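Local coordinates for protein telomerase reverse transcriptase (PDB 4LMO) that serves as the RNA-binding domain of telomerase reverse transcriptase, the catalytic subunit that lengthens chromosome ends by copying a template within the telomerase RNA, at residues Q39-I44 with K63-R68; I44-F49 with L53-L58. All coordinates share one frame; numbering follows the deposited sequence.

Contact 1 of 2, residues Q39-I44 with K63-R68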
loop_
_atom_site.group_PDB
_atom_site.type_symbol
_atom_site.label_atom_id
_atom_site.label_comp_id
_atom_site.label_asym_id
_atom_site.label_seq_id
_atom_site.Cartn_x
_atom_site.Cartn_y
_atom_site.Cartn_z
ATOM N N GLN A 39 -8.656 -13.899 -2.923
ATOM C CA GLN A 39 -8.961 -14.395 -1.581
ATOM C C GLN A 39 -7.701 -14.446 -0.720
ATOM O O GLN A 39 -6.598 -14.204 -1.215
ATOM C CB GLN A 39 -9.627 -15.775 -1.653
ATOM C CG GLN A 39 -10.864 -15.853 -2.544
ATOM C CD GLN A 39 -11.995 -14.934 -2.103
ATOM O OE1 GLN A 39 -12.157 -14.643 -0.915
ATOM N NE2 GLN A 39 -12.790 -14.477 -3.065
ATOM N N GLY A 40 -7.872 -14.747 0.568
ATOM C CA GLY A 40 -6.761 -14.795 1.526
ATOM C C GLY A 40 -5.593 -15.652 1.068
ATOM O O GLY A 40 -4.434 -15.256 1.191
ATOM N N ARG A 41 -5.915 -16.826 0.533
ATOM C CA ARG A 41 -4.937 -17.758 -0.020
ATOM C C ARG A 41 -4.143 -17.133 -1.176
ATOM O O ARG A 41 -2.927 -17.328 -1.281
ATOM C CB ARG A 41 -5.662 -19.043 -0.442
ATOM C CG ARG A 41 -5.025 -19.873 -1.546
ATOM C CD ARG A 41 -6.081 -20.726 -2.241
ATOM N NE ARG A 41 -6.817 -19.980 -3.268
ATOM C CZ ARG A 41 -7.988 -19.365 -3.087
ATOM N NH1 ARG A 41 -8.553 -18.720 -4.101
ATOM N NH2 ARG A 41 -8.600 -19.387 -1.907
ATOM N N ASP A 42 -4.836 -16.371 -2.024
ATOM C CA ASP A 42 -4.203 -15.643 -3.124
ATOM C C ASP A 42 -3.200 -14.613 -2.603
ATOM O O ASP A 42 -2.092 -14.499 -3.133
ATOM C CB ASP A 42 -5.252 -14.954 -4.008
ATOM C CG ASP A 42 -6.219 -15.934 -4.655
ATOM O OD1 ASP A 42 -5.771 -16.970 -5.194
ATOM O OD2 ASP A 42 -7.435 -15.656 -4.634
ATOM N N LEU A 43 -3.590 -13.879 -1.562
ATOM C CA LEU A 43 -2.730 -12.855 -0.968
ATOM C C LEU A 43 -1.461 -13.441 -0.356
ATOM O O LEU A 43 -0.377 -12.881 -0.522
ATOM C CB LEU A 43 -3.490 -12.006 0.063
ATOM C CG LEU A 43 -2.726 -10.808 0.643
ATOM C CD1 LEU A 43 -2.245 -9.859 -0.448
ATOM C CD2 LEU A 43 -3.568 -10.063 1.664
ATOM N N ILE A 44 -1.601 -14.567 0.338
ATOM C CA ILE A 44 -0.451 -15.293 0.889
ATOM C C ILE A 44 0.564 -15.634 -0.210
ATOM O O ILE A 44 1.775 -15.532 -0.003
ATOM C CB ILE A 44 -0.901 -16.551 1.667
ATOM C CG1 ILE A 44 -1.646 -16.129 2.939
ATOM C CG2 ILE A 44 0.287 -17.451 2.002
ATOM C CD1 ILE A 44 -2.329 -17.258 3.676
ATOM N N LYS A 63 2.248 -26.274 -4.702
ATOM C CA LYS A 63 0.925 -25.822 -5.132
ATOM C C LYS A 63 -0.015 -25.686 -3.930
ATOM O O LYS A 63 -0.699 -24.671 -3.779
ATOM C CB LYS A 63 0.352 -26.779 -6.191
ATOM C CG LYS A 63 -1.128 -26.607 -6.518
ATOM C CD LYS A 63 -1.431 -25.282 -7.205
ATOM C CE LYS A 63 -2.930 -25.077 -7.355
ATOM N NZ LYS A 63 -3.264 -23.693 -7.790
ATOM N N LYS A 64 -0.043 -26.715 -3.086
ATOM C CA LYS A 64 -0.783 -26.665 -1.829
ATOM C C LYS A 64 0.035 -25.886 -0.806
ATOM O O LYS A 64 1.258 -26.045 -0.729
ATOM C CB LYS A 64 -1.076 -28.081 -1.321
ATOM C CG LYS A 64 -1.972 -28.138 -0.090
ATOM C CD LYS A 64 -2.436 -29.555 0.206
ATOM C CE LYS A 64 -3.410 -29.577 1.374
ATOM N NZ LYS A 64 -4.114 -30.883 1.492
ATOM N N LEU A 65 -0.641 -25.037 -0.035
ATOM C CA LEU A 65 0.007 -24.272 1.027
ATOM C C LEU A 65 0.485 -25.185 2.157
ATOM O O LEU A 65 -0.286 -26.017 2.641
ATOM C CB LEU A 65 -0.948 -23.217 1.595
ATOM C CG LEU A 65 -1.246 -21.951 0.787
ATOM C CD1 LEU A 65 -2.397 -21.185 1.421
ATOM C CD2 LEU A 65 -0.015 -21.064 0.664
ATOM N N PRO A 66 1.758 -25.034 2.579
ATOM C CA PRO A 66 2.250 -25.709 3.784
ATOM C C PRO A 66 1.389 -25.358 4.999
ATOM O O PRO A 66 0.719 -24.321 4.999
ATOM C CB PRO A 66 3.659 -25.136 3.957
ATOM C CG PRO A 66 4.073 -24.740 2.584
ATOM C CD PRO A 66 2.820 -24.256 1.913
ATOM N N ARG A 67 1.409 -26.213 6.019
ATOM C CA ARG A 67 0.546 -26.039 7.190
ATOM C C ARG A 67 0.726 -24.672 7.854
ATOM O O ARG A 67 -0.257 -24.042 8.253
ATOM C CB ARG A 67 0.758 -27.168 8.206
ATOM C CG ARG A 67 -0.422 -27.366 9.145
ATOM C CD ARG A 67 -0.105 -28.336 10.273
ATOM N NE ARG A 67 -1.083 -28.228 11.356
ATOM C CZ ARG A 67 -0.925 -27.482 12.449
ATOM N NH1 ARG A 67 0.181 -26.768 12.630
ATOM N NH2 ARG A 67 -1.879 -27.451 13.370
ATOM N N ARG A 68 1.977 -24.222 7.950
ATOM C CA ARG A 68 2.325 -22.923 8.531
ATOM C C ARG A 68 1.591 -21.777 7.834
ATOM O O ARG A 68 1.001 -20.915 8.490
ATOM C CB ARG A 68 3.840 -22.696 8.460
ATOM C CG ARG A 68 4.369 -21.654 9.437
ATOM C CD ARG A 68 5.785 -21.213 9.097
ATOM N NE ARG A 68 6.793 -22.245 9.344
ATOM C CZ ARG A 68 7.525 -22.344 10.453
ATOM N NH1 ARG A 68 7.375 -21.471 11.448
ATOM N NH2 ARG A 68 8.415 -23.322 10.570
#
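Arg41 and Ile44, three residues apart on helix 40-48, each meet one methyl of Leu65, whose branched end points at the helix from the extended chain ahead of helix 67-70. Gln39 is the N-cap of the helix. Its backbone N donates to Asp42 OD2 at 2.7 Å, nearly straight at 170°, and reaches the anti side of the carboxylate close to its plane, while Gln39 O accepts the first helical bond, from Leu43 N. Arg41 follows on the exposed flank. Its CG is turned anti to the backbone N (chi1 154°), and this methylene lies 4.2 Å from Leu65 CD1, the two side chains crossing at about a right angle. The chain then bends at chi3 and carries the guanidinium back toward the start of the helix, where Arg41 NH1 is 3.3 Å from Asp42 OD2. That oxygen lies well outside the guanidinium plane, so the pairing is one of charge without a directed N-H. Arg36 forms a second salt bridge to the same oxygen, so two arginines gather round one carboxylate. Leu43 and Ile44 both pack on Phe76 of helix 73-85, Leu43 also on Leu79 and on Trp207 of helix 191-220, Ile44 also on Val73. One turn on from Gly40, Ile44 puts its CG2 methyl 3.9 Å from Leu65 CD2. Leu65 opens a region that, by similarity, interacts with the RNA template. With 120 Å² buried and no hydrogen bond crossing it, the contact is a light apolar one: Leu65 offers one methyl to an arginine methylene and the other to an isoleucine methyl, while the charges at the helix start meet mainly at the Asp42 carboxylate, which probably offsets the closeness of Arg41 and Arg36.

Contact 2 of 2, residues I44-F49 with L53-L58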
loop_
_atom_site.group_PDB
_atom_site.type_symbol
_atom_site.label_atom_id
_atom_site.label_comp_id
_atom_site.label_asym_id
_atom_site.label_seq_id
_atom_site.Cartn_x
_atom_site.Cartn_y
_atom_site.Cartn_z
ATOM N N ILE A 44 -1.601 -14.567 0.338
ATOM C CA ILE A 44 -0.451 -15.293 0.889
ATOM C C ILE A 44 0.564 -15.634 -0.210
ATOM O O ILE A 44 1.775 -15.532 -0.003
ATOM C CB ILE A 44 -0.901 -16.551 1.667
ATOM C CG1 ILE A 44 -1.646 -16.129 2.939
ATOM C CG2 ILE A 44 0.287 -17.451 2.002
ATOM C CD1 ILE A 44 -2.329 -17.258 3.676
ATOM N N ARG A 45 0.052 -16.008 -1.381
ATOM C CA ARG A 45 0.870 -16.274 -2.563
ATOM C C ARG A 45 1.643 -15.040 -3.030
ATOM O O ARG A 45 2.840 -15.122 -3.310
ATOM C CB ARG A 45 -0.011 -16.795 -3.703
ATOM C CG ARG A 45 -0.482 -18.222 -3.514
ATOM C CD ARG A 45 0.583 -19.175 -4.019
ATOM N NE ARG A 45 0.580 -20.436 -3.300
ATOM C CZ ARG A 45 1.496 -21.384 -3.447
ATOM N NH1 ARG A 45 2.507 -21.226 -4.294
ATOM N NH2 ARG A 45 1.399 -22.497 -2.738
ATOM N N ILE A 46 0.946 -13.908 -3.108
ATOM C CA ILE A 46 1.534 -12.634 -3.517
ATOM C C ILE A 46 2.603 -12.164 -2.530
ATOM O O ILE A 46 3.645 -11.652 -2.935
ATOM C CB ILE A 46 0.448 -11.542 -3.685
ATOM C CG1 ILE A 46 -0.572 -11.961 -4.752
ATOM C CG2 ILE A 46 1.071 -10.194 -4.038
ATOM C CD1 ILE A 46 -1.865 -11.169 -4.738
ATOM N N VAL A 47 2.343 -12.354 -1.239
ATOM C CA VAL A 47 3.239 -11.865 -0.190
ATOM C C VAL A 47 4.454 -12.772 0.029
ATOM O O VAL A 47 5.573 -12.277 0.183
ATOM C CB VAL A 47 2.484 -11.627 1.142
ATOM C CG1 VAL A 47 3.426 -11.122 2.230
ATOM C CG2 VAL A 47 1.343 -10.639 0.938
ATOM N N PHE A 48 4.244 -14.088 0.020
ATOM C CA PHE A 48 5.287 -15.025 0.458
ATOM C C PHE A 48 5.860 -15.966 -0.596
ATOM O O PHE A 48 6.955 -16.500 -0.404
ATOM C CB PHE A 48 4.798 -15.856 1.650
ATOM C CG PHE A 48 4.376 -15.036 2.831
ATOM C CD1 PHE A 48 5.316 -14.341 3.590
ATOM C CD2 PHE A 48 3.038 -14.968 3.198
ATOM C CE1 PHE A 48 4.925 -13.581 4.683
ATOM C CE2 PHE A 48 2.642 -14.212 4.293
ATOM C CZ PHE A 48 3.588 -13.520 5.036
ATOM N N PHE A 49 5.134 -16.176 -1.694
ATOM C CA PHE A 49 5.513 -17.198 -2.674
ATOM C C PHE A 49 5.861 -16.626 -4.053
ATOM O O PHE A 49 7.002 -16.206 -4.275
ATOM C CB PHE A 49 4.446 -18.302 -2.747
ATOM C CG PHE A 49 4.284 -19.075 -1.460
ATOM C CD1 PHE A 49 5.022 -20.235 -1.229
ATOM C CD2 PHE A 49 3.402 -18.640 -0.473
ATOM C CE1 PHE A 49 4.879 -20.946 -0.046
ATOM C CE2 PHE A 49 3.257 -19.346 0.715
ATOM C CZ PHE A 49 3.998 -20.501 0.929
ATOM N N LEU A 53 3.051 -11.382 -9.645
ATOM C CA LEU A 53 2.786 -12.034 -10.933
ATOM C C LEU A 53 1.929 -13.294 -10.803
ATOM O O LEU A 53 1.487 -13.863 -11.808
ATOM C CB LEU A 53 4.091 -12.331 -11.682
ATOM C CG LEU A 53 4.909 -11.111 -12.131
ATOM C CD1 LEU A 53 6.287 -11.527 -12.628
ATOM C CD2 LEU A 53 4.170 -10.303 -13.191
ATOM N N TYR A 54 1.695 -13.714 -9.561
ATOM C CA TYR A 54 0.742 -14.775 -9.261
ATOM C C TYR A 54 -0.634 -14.432 -9.838
ATOM O O TYR A 54 -1.365 -15.319 -10.280
ATOM C CB TYR A 54 0.661 -15.001 -7.746
ATOM C CG TYR A 54 -0.459 -15.918 -7.315
ATOM C CD1 TYR A 54 -0.326 -17.304 -7.397
ATOM C CD2 TYR A 54 -1.658 -15.398 -6.829
ATOM C CE1 TYR A 54 -1.359 -18.146 -7.011
ATOM C CE2 TYR A 54 -2.693 -16.230 -6.439
ATOM C CZ TYR A 54 -2.539 -17.601 -6.530
ATOM O OH TYR A 54 -3.571 -18.423 -6.141
ATOM N N LEU A 55 -0.966 -13.141 -9.841
ATOM C CA LEU A 55 -2.215 -12.641 -10.417
ATOM C C LEU A 55 -2.292 -12.853 -11.930
ATOM O O LEU A 55 -3.382 -12.883 -12.507
ATOM C CB LEU A 55 -2.404 -11.155 -10.083
ATOM C CG LEU A 55 -2.652 -10.780 -8.615
ATOM C CD1 LEU A 55 -2.592 -9.274 -8.405
ATOM C CD2 LEU A 55 -3.983 -11.331 -8.137
ATOM N N ASN A 56 -1.132 -13.011 -12.560
ATOM C CA ASN A 56 -1.045 -13.175 -14.009
ATOM C C ASN A 56 -0.781 -14.615 -14.448
ATOM O O ASN A 56 -0.600 -14.885 -15.638
ATOM C CB ASN A 56 0.011 -12.227 -14.578
ATOM C CG ASN A 56 -0.351 -10.771 -14.370
ATOM O OD1 ASN A 56 -1.305 -10.265 -14.962
ATOM N ND2 ASN A 56 0.409 -10.090 -13.521
ATOM N N GLY A 57 -0.764 -15.530 -13.484
ATOM C CA GLY A 57 -0.647 -16.954 -13.768
ATOM C C GLY A 57 0.658 -17.613 -13.362
ATOM O O GLY A 57 0.849 -18.797 -13.614
ATOM N N LEU A 58 1.559 -16.859 -12.734
ATOM C CA LEU A 58 2.848 -17.412 -12.317
ATOM C C LEU A 58 2.665 -18.447 -11.213
ATOM O O LEU A 58 1.999 -18.188 -10.208
ATOM C CB LEU A 58 3.813 -16.308 -11.877
ATOM C CG LEU A 58 5.274 -16.698 -11.609
ATOM C CD1 LEU A 58 5.984 -17.169 -12.873
ATOM C CD2 LEU A 58 6.017 -15.525 -10.988
#
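A buried CH-pi and aliphatic contact joins Arg45 and Ile46, in the second half of helix 40-48, to Tyr54 and Leu55 of the short 3-10 turn that follows it. Arg45 CB sits 3.5 Å from the centroid of the Tyr54 ring, only 3° off its normal, and Arg45 CG lies over the same face, 3.6 Å from Tyr54 CE1. A bend at chi2 (-85°) keeps Arg45 CD near the ring, 3.7 Å from Tyr54 CE1; beyond it the chain leads away, the guanidinium inclined 30° to the ring plane. There Arg45 NH1 forms a salt bridge with Glu50, Arg45 NH2 donates to the carbonyl O of Pro62, and the Phe49 ring lies over the rim of one guanidinium face. Beside this CH-pi contact Ile46 CG1 lies 4.2 Å from Tyr54 CD2, the two side chains crossing at about a right angle, and Ile46 CD1 meets Leu55 CG at 4.0 Å. Tyr54 also makes a cation-pi contact with Lys29, and its OH is hydrogen-bonded to Asp42, one turn back on the helix. The arginine thus divides its work: its methylenes cover an aromatic face in the interior, while its NH1 and NH2 find partners in the connecting chain.

In the fold
Helix 40-48 supplies one side of both contacts, and Ile44 belongs to both ranges. Contact 2, nested within the loop that contact 1 closes, has all its touching residues buried and covers more surface, 205 Å² against 120 Å². Contact 1 is partly buried, with the exposed Arg41 at its margin. No hydrogen bond crosses either; contact 1 is aliphatic throughout, contact 2 adds an arginine chain laid over an aromatic face. Two links join them: Tyr54 OH is probably hydrogen-bonded to Asp42 OD1 at 2.8 Å, and Leu65 CD2 packs on Phe49 CE2 at 3.7 Å. Together they fold the chain after the helix back along it and bring it to the start of the region that probably interacts with the RNA template, whose first residue is Leu65.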